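Local structure of homoserine O-acetyltransferase (Bacillus anthracis str. 'Ames Ancestor', 3I1I) at residues F129-K141 with M159-M171. The protein probably catalyses the transfer of an acetyl group from acetyl-CoA to the hydroxyl of homoserine, a step toward methionine. Residues are numbered along the deposited sequence; the frame is centred on the assembly and turned at random.
With GOL (glycerol), chain E.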
loop_
_atom_site.group_PDB
_atom_site.type_symbol
_atom_site.label_atom_id
_atom_site.label_comp_id
_atom_site.label_asym_id
_atom_site.label_seq_id
_atom_site.Cartn_x
_atom_site.Cartn_y
_atom_site.Cartn_z
ATOM N N PHE A 129 -0.230 -23.201 -2.106
ATOM C CA PHE A 129 -1.456 -23.788 -2.605
ATOM C C PHE A 129 -1.264 -25.209 -3.021
ATOM O O PHE A 129 -2.226 -25.930 -3.199
ATOM C CB PHE A 129 -2.087 -22.915 -3.701
ATOM C CG PHE A 129 -2.597 -21.590 -3.155
ATOM C CD1 PHE A 129 -3.583 -21.571 -2.157
ATOM C CD2 PHE A 129 -2.058 -20.387 -3.572
ATOM C CE1 PHE A 129 -4.022 -20.378 -1.599
ATOM C CE2 PHE A 129 -2.499 -19.188 -3.011
ATOM C CZ PHE A 129 -3.479 -19.191 -2.011
ATOM N N LEU A 130 -0.014 -25.648 -3.126
ATOM C CA LEU A 130 0.250 -27.070 -3.289
ATOM C C LEU A 130 -0.046 -27.821 -1.973
ATOM O O LEU A 130 -0.630 -28.925 -2.007
ATOM C CB LEU A 130 1.643 -27.318 -3.793
ATOM C CG LEU A 130 2.091 -28.774 -3.901
ATOM C CD1 LEU A 130 1.064 -29.630 -4.629
ATOM C CD2 LEU A 130 3.500 -28.799 -4.587
ATOM N N ASP A 131 0.285 -27.214 -0.831
ATOM C CA ASP A 131 -0.084 -27.814 0.470
ATOM C C ASP A 131 -1.580 -28.038 0.573
ATOM O O ASP A 131 -2.008 -29.105 1.010
ATOM C CB ASP A 131 0.378 -26.970 1.630
ATOM C CG ASP A 131 1.883 -27.018 1.813
ATOM O OD1 ASP A 131 2.399 -28.144 1.905
ATOM O OD2 ASP A 131 2.550 -25.953 1.855
ATOM N N VAL A 132 -2.373 -27.074 0.089
ATOM C CA VAL A 132 -3.812 -27.206 0.117
ATOM C C VAL A 132 -4.302 -28.372 -0.796
ATOM O O VAL A 132 -5.171 -29.163 -0.401
ATOM C CB VAL A 132 -4.530 -25.867 -0.194
ATOM C CG1 VAL A 132 -6.030 -26.088 -0.391
ATOM C CG2 VAL A 132 -4.234 -24.801 0.935
ATOM N N ALA A 133 -3.718 -28.480 -1.980
ATOM C CA ALA A 133 -4.020 -29.541 -2.913
ATOM C C ALA A 133 -3.641 -30.919 -2.286
ATOM O O ALA A 133 -4.389 -31.884 -2.416
ATOM C CB ALA A 133 -3.270 -29.293 -4.243
ATOM N N ARG A 134 -2.513 -31.006 -1.585
ATOM C CA ARG A 134 -2.134 -32.283 -0.964
ATOM C C ARG A 134 -3.125 -32.692 0.135
ATOM O O ARG A 134 -3.496 -33.858 0.226
ATOM C CB ARG A 134 -0.718 -32.255 -0.405
ATOM C CG ARG A 134 0.362 -31.865 -1.451
ATOM C CD ARG A 134 1.395 -32.938 -1.525
ATOM N NE ARG A 134 2.553 -32.644 -2.388
ATOM C CZ ARG A 134 2.722 -33.101 -3.636
ATOM N NH1 ARG A 134 1.794 -33.860 -4.253
ATOM N NH2 ARG A 134 3.835 -32.779 -4.278
HETATM N N MSE A 135 -3.588 -31.729 0.930
HETATM C CA MSE A 135 -4.571 -32.033 1.928
HETATM C C MSE A 135 -5.889 -32.463 1.304
HETATM O O MSE A 135 -6.422 -33.483 1.687
HETATM C CB MSE A 135 -4.782 -30.863 2.849
HETATM C CG MSE A 135 -3.649 -30.723 3.834
HETATM SE SE MSE A 135 -3.787 -29.003 4.726
HETATM C CE MSE A 135 -5.618 -29.196 5.436
ATOM N N GLN A 136 -6.394 -31.710 0.333
ATOM C CA GLN A 136 -7.617 -32.068 -0.355
ATOM C C GLN A 136 -7.574 -33.499 -0.938
ATOM O O GLN A 136 -8.546 -34.248 -0.869
ATOM C CB GLN A 136 -7.853 -31.098 -1.493
ATOM C CG GLN A 136 -8.318 -29.705 -1.066
ATOM C CD GLN A 136 -8.424 -28.786 -2.272
ATOM O OE1 GLN A 136 -7.640 -28.896 -3.225
ATOM N NE2 GLN A 136 -9.418 -27.921 -2.264
ATOM N N CYS A 137 -6.434 -33.852 -1.517
ATOM C CA CYS A 137 -6.253 -35.145 -2.089
ATOM C C CYS A 137 -6.374 -36.274 -1.051
ATOM O O CYS A 137 -6.938 -37.331 -1.358
ATOM C CB CYS A 137 -4.898 -35.212 -2.767
ATOM S SG CYS A 137 -4.705 -36.699 -3.701
ATOM N N GLU A 138 -5.866 -36.053 0.164
ATOM C CA GLU A 138 -6.024 -37.042 1.225
ATOM C C GLU A 138 -7.476 -37.252 1.511
ATOM O O GLU A 138 -7.912 -38.389 1.719
ATOM C CB GLU A 138 -5.403 -36.617 2.537
ATOM C CG GLU A 138 -3.957 -36.303 2.450
ATOM C CD GLU A 138 -3.116 -37.508 2.609
ATOM O OE1 GLU A 138 -2.418 -37.556 3.660
ATOM O OE2 GLU A 138 -3.147 -38.381 1.691
ATOM N N LEU A 139 -8.213 -36.147 1.578
ATOM C CA LEU A 139 -9.655 -36.235 1.816
ATOM C C LEU A 139 -10.342 -36.980 0.676
ATOM O O LEU A 139 -11.105 -37.873 0.918
ATOM C CB LEU A 139 -10.289 -34.847 2.018
ATOM C CG LEU A 139 -11.829 -34.758 1.932
ATOM C CD1 LEU A 139 -12.430 -35.807 2.850
ATOM C CD2 LEU A 139 -12.363 -33.361 2.284
ATOM N N ILE A 140 -10.060 -36.609 -0.566
ATOM C CA ILE A 140 -10.683 -37.274 -1.727
ATOM C C ILE A 140 -10.398 -38.801 -1.699
ATOM O O ILE A 140 -11.308 -39.616 -1.854
ATOM C CB ILE A 140 -10.173 -36.648 -3.054
ATOM C CG1 ILE A 140 -10.625 -35.161 -3.155
ATOM C CG2 ILE A 140 -10.681 -37.404 -4.257
ATOM C CD1 ILE A 140 -12.140 -34.988 -3.234
ATOM N N LYS A 141 -9.141 -39.167 -1.467
ATOM C CA LYS A 141 -8.758 -40.565 -1.420
ATOM C C LYS A 141 -9.476 -41.274 -0.279
ATOM O O LYS A 141 -10.084 -42.323 -0.485
ATOM C CB LYS A 141 -7.239 -40.762 -1.348
ATOM C CG LYS A 141 -6.520 -40.398 -2.684
ATOM C CD LYS A 141 -4.983 -40.805 -2.735
ATOM C CE LYS A 141 -4.016 -39.829 -1.952
ATOM N NZ LYS A 141 -2.521 -39.801 -2.411
HETATM N N MSE A 159 -5.492 -21.406 -8.492
HETATM C CA MSE A 159 -4.106 -21.753 -8.205
HETATM C C MSE A 159 -4.031 -23.165 -7.641
HETATM O O MSE A 159 -3.186 -23.947 -8.053
HETATM C CB MSE A 159 -3.490 -20.766 -7.210
HETATM C CG MSE A 159 -3.368 -19.353 -7.795
HETATM SE SE MSE A 159 -2.786 -17.978 -6.539
HETATM C CE MSE A 159 -2.919 -16.536 -7.799
ATOM N N ILE A 160 -4.929 -23.473 -6.702
ATOM C CA ILE A 160 -5.052 -24.793 -6.169
ATOM C C ILE A 160 -5.428 -25.773 -7.287
ATOM O O ILE A 160 -4.836 -26.859 -7.411
ATOM C CB ILE A 160 -6.088 -24.853 -5.047
ATOM C CG1 ILE A 160 -5.652 -23.973 -3.874
ATOM C CG2 ILE A 160 -6.313 -26.297 -4.601
ATOM C CD1 ILE A 160 -6.840 -23.262 -3.108
ATOM N N ALA A 161 -6.358 -25.384 -8.139
ATOM C CA ALA A 161 -6.779 -26.301 -9.205
ATOM C C ALA A 161 -5.603 -26.591 -10.122
ATOM O O ALA A 161 -5.478 -27.693 -10.663
ATOM C CB ALA A 161 -7.940 -25.737 -9.990
ATOM N N GLN A 162 -4.746 -25.592 -10.323
ATOM C CA GLN A 162 -3.645 -25.803 -11.234
ATOM C C GLN A 162 -2.634 -26.745 -10.596
ATOM O O GLN A 162 -2.042 -27.553 -11.280
ATOM C CB GLN A 162 -2.984 -24.490 -11.635
ATOM C CG GLN A 162 -3.747 -23.716 -12.676
ATOM C CD GLN A 162 -3.207 -22.292 -12.819
ATOM O OE1 GLN A 162 -2.455 -22.010 -13.736
ATOM N NE2 GLN A 162 -3.574 -21.408 -11.886
ATOM N N GLN A 163 -2.452 -26.634 -9.292
ATOM C CA GLN A 163 -1.533 -27.523 -8.577
ATOM C C GLN A 163 -2.023 -28.986 -8.635
ATOM O O GLN A 163 -1.241 -29.903 -8.863
ATOM C CB GLN A 163 -1.337 -27.031 -7.146
ATOM C CG GLN A 163 -0.539 -25.728 -7.036
ATOM C CD GLN A 163 0.944 -25.927 -7.344
ATOM O OE1 GLN A 163 1.339 -26.922 -7.961
ATOM N NE2 GLN A 163 1.777 -24.978 -6.907
ATOM N N TRP A 164 -3.324 -29.190 -8.549
ATOM C CA TRP A 164 -3.913 -30.509 -8.820
ATOM C C TRP A 164 -3.573 -31.067 -10.210
ATOM O O TRP A 164 -3.154 -32.220 -10.353
ATOM C CB TRP A 164 -5.442 -30.441 -8.735
ATOM C CG TRP A 164 -5.981 -30.735 -7.417
ATOM C CD1 TRP A 164 -6.242 -29.848 -6.450
ATOM C CD2 TRP A 164 -6.364 -32.022 -6.910
ATOM N NE1 TRP A 164 -6.770 -30.482 -5.370
ATOM C CE2 TRP A 164 -6.839 -31.825 -5.621
ATOM C CE3 TRP A 164 -6.331 -33.311 -7.422
ATOM C CZ2 TRP A 164 -7.304 -32.863 -4.831
ATOM C CZ3 TRP A 164 -6.801 -34.349 -6.633
ATOM C CH2 TRP A 164 -7.256 -34.125 -5.356
ATOM N N ALA A 165 -3.791 -30.244 -11.231
ATOM C CA ALA A 165 -3.539 -30.663 -12.603
ATOM C C ALA A 165 -2.050 -31.026 -12.830
ATOM O O ALA A 165 -1.724 -32.011 -13.509
ATOM C CB ALA A 165 -3.992 -29.588 -13.579
ATOM N N VAL A 166 -1.159 -30.252 -12.242
ATOM C CA VAL A 166 0.274 -30.525 -12.356
ATOM C C VAL A 166 0.666 -31.775 -11.533
ATOM O O VAL A 166 1.288 -32.680 -12.049
ATOM C CB VAL A 166 1.119 -29.293 -11.919
ATOM C CG1 VAL A 166 2.581 -29.655 -11.758
ATOM C CG2 VAL A 166 0.935 -28.169 -12.931
ATOM N N HIS A 167 0.263 -31.833 -10.270
ATOM C CA HIS A 167 0.803 -32.841 -9.381
ATOM C C HIS A 167 0.005 -34.106 -9.217
ATOM O O HIS A 167 0.539 -35.055 -8.695
ATOM C CB HIS A 167 1.123 -32.220 -8.042
ATOM C CG HIS A 167 2.253 -31.255 -8.110
ATOM N ND1 HIS A 167 3.568 -31.627 -7.894
ATOM C CD2 HIS A 167 2.283 -29.940 -8.447
ATOM C CE1 HIS A 167 4.352 -30.568 -8.046
ATOM N NE2 HIS A 167 3.602 -29.534 -8.394
ATOM N N TYR A 168 -1.245 -34.158 -9.681
ATOM C CA TYR A 168 -2.008 -35.380 -9.614
ATOM C C TYR A 168 -2.589 -35.677 -10.960
ATOM O O TYR A 168 -3.805 -35.794 -11.130
ATOM C CB TYR A 168 -3.096 -35.272 -8.549
ATOM C CG TYR A 168 -2.534 -35.158 -7.171
ATOM C CD1 TYR A 168 -1.923 -36.247 -6.559
ATOM C CD2 TYR A 168 -2.566 -33.967 -6.500
ATOM C CE1 TYR A 168 -1.364 -36.143 -5.280
ATOM C CE2 TYR A 168 -2.021 -33.836 -5.194
ATOM C CZ TYR A 168 -1.431 -34.914 -4.599
ATOM O OH TYR A 168 -0.935 -34.772 -3.335
ATOM N N PRO A 169 -1.710 -35.831 -11.940
ATOM C CA PRO A 169 -2.193 -35.975 -13.282
ATOM C C PRO A 169 -2.970 -37.271 -13.560
ATOM O O PRO A 169 -3.732 -37.283 -14.505
ATOM C CB PRO A 169 -0.904 -35.971 -14.105
ATOM C CG PRO A 169 0.084 -36.523 -13.189
ATOM C CD PRO A 169 -0.238 -35.964 -11.869
ATOM N N HIS A 170 -2.810 -38.345 -12.801
ATOM C CA HIS A 170 -3.637 -39.511 -13.099
ATOM C C HIS A 170 -5.052 -39.353 -12.532
ATOM O O HIS A 170 -5.891 -40.205 -12.771
ATOM C CB HIS A 170 -3.011 -40.819 -12.581
ATOM C CG HIS A 170 -1.564 -40.979 -12.929
ATOM N ND1 HIS A 170 -1.036 -40.570 -14.141
ATOM C CD2 HIS A 170 -0.527 -41.491 -12.216
ATOM C CE1 HIS A 170 0.266 -40.793 -14.147
ATOM N NE2 HIS A 170 0.598 -41.371 -13.000
HETATM N N MSE A 171 -5.315 -38.279 -11.787
HETATM C CA MSE A 171 -6.565 -38.127 -11.079
HETATM C C MSE A 171 -7.461 -37.059 -11.631
HETATM O O MSE A 171 -8.602 -37.018 -11.240
HETATM C CB MSE A 171 -6.314 -37.781 -9.612
HETATM C CG MSE A 171 -5.744 -38.916 -8.775
HETATM SE SE MSE A 171 -5.502 -38.409 -6.932
HETATM C CE MSE A 171 -7.396 -38.455 -6.393
HETATM C C1 GOL E . 6.062 -34.471 -6.437
HETATM O O1 GOL E . 7.279 -34.461 -7.128
HETATM C C2 GOL E . 5.109 -35.051 -7.455
HETATM O O2 GOL E . 5.159 -36.455 -7.364
HETATM C C3 GOL E . 3.680 -34.566 -7.332
HETATM O O3 GOL E . 2.887 -35.486 -6.615
HETATM O O HOH W 1 -1.725 -36.250 -0.460
#
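Trp164 enters helix 129-141 as a knob into the hole formed by Ala133, Gln136, Cys137 and Ile140, and Ile160, one helical turn earlier, is a second knob; they join two helices of the alpha/beta hydrolase fold, whose segments 129-141 and 159-167 cross at -67°. The second, helix 156-167, follows Ser155 of a probable nucleophile elbow. The small Ala133 leaves room for the indole, its CB 3.7 Å from Trp164 CD1. A flat ring with one N-H suits this buried place: Trp164 NE1 donates in its ring plane to Gln136 OE1 (2.8 Å), although the donor stands 31° out of the amide's carbonyl plane. Gln136 NE2 bonds to Thr91 OG1, so both ends of the buried amide are held. Ile160 fills the next hole, with CG1 against Phe129 and CG2 against Gln136, while the selenium of Met159 (selenomethionine) meets the Phe129 ring obliquely. With chi1 at -172°, Cys137 sends SG over one face of the Tyr168 ring, 3.9 Å from its centroid, and against the selenium of Met171. At the more open margin Leu130 CD2 lies over one face of the His167 ring in a CH-pi contact. The long Arg134 side chain, bent at chi2, brings its guanidinium to the Tyr168 hydroxyl: its NE forms a salt bridge with Glu20, its guanidinium stands nearly perpendicular to the Tyr168 ring, and NH1 gives a nearly straight, in-plane hydrogen bond to Tyr168 OH, 3.0 Å long.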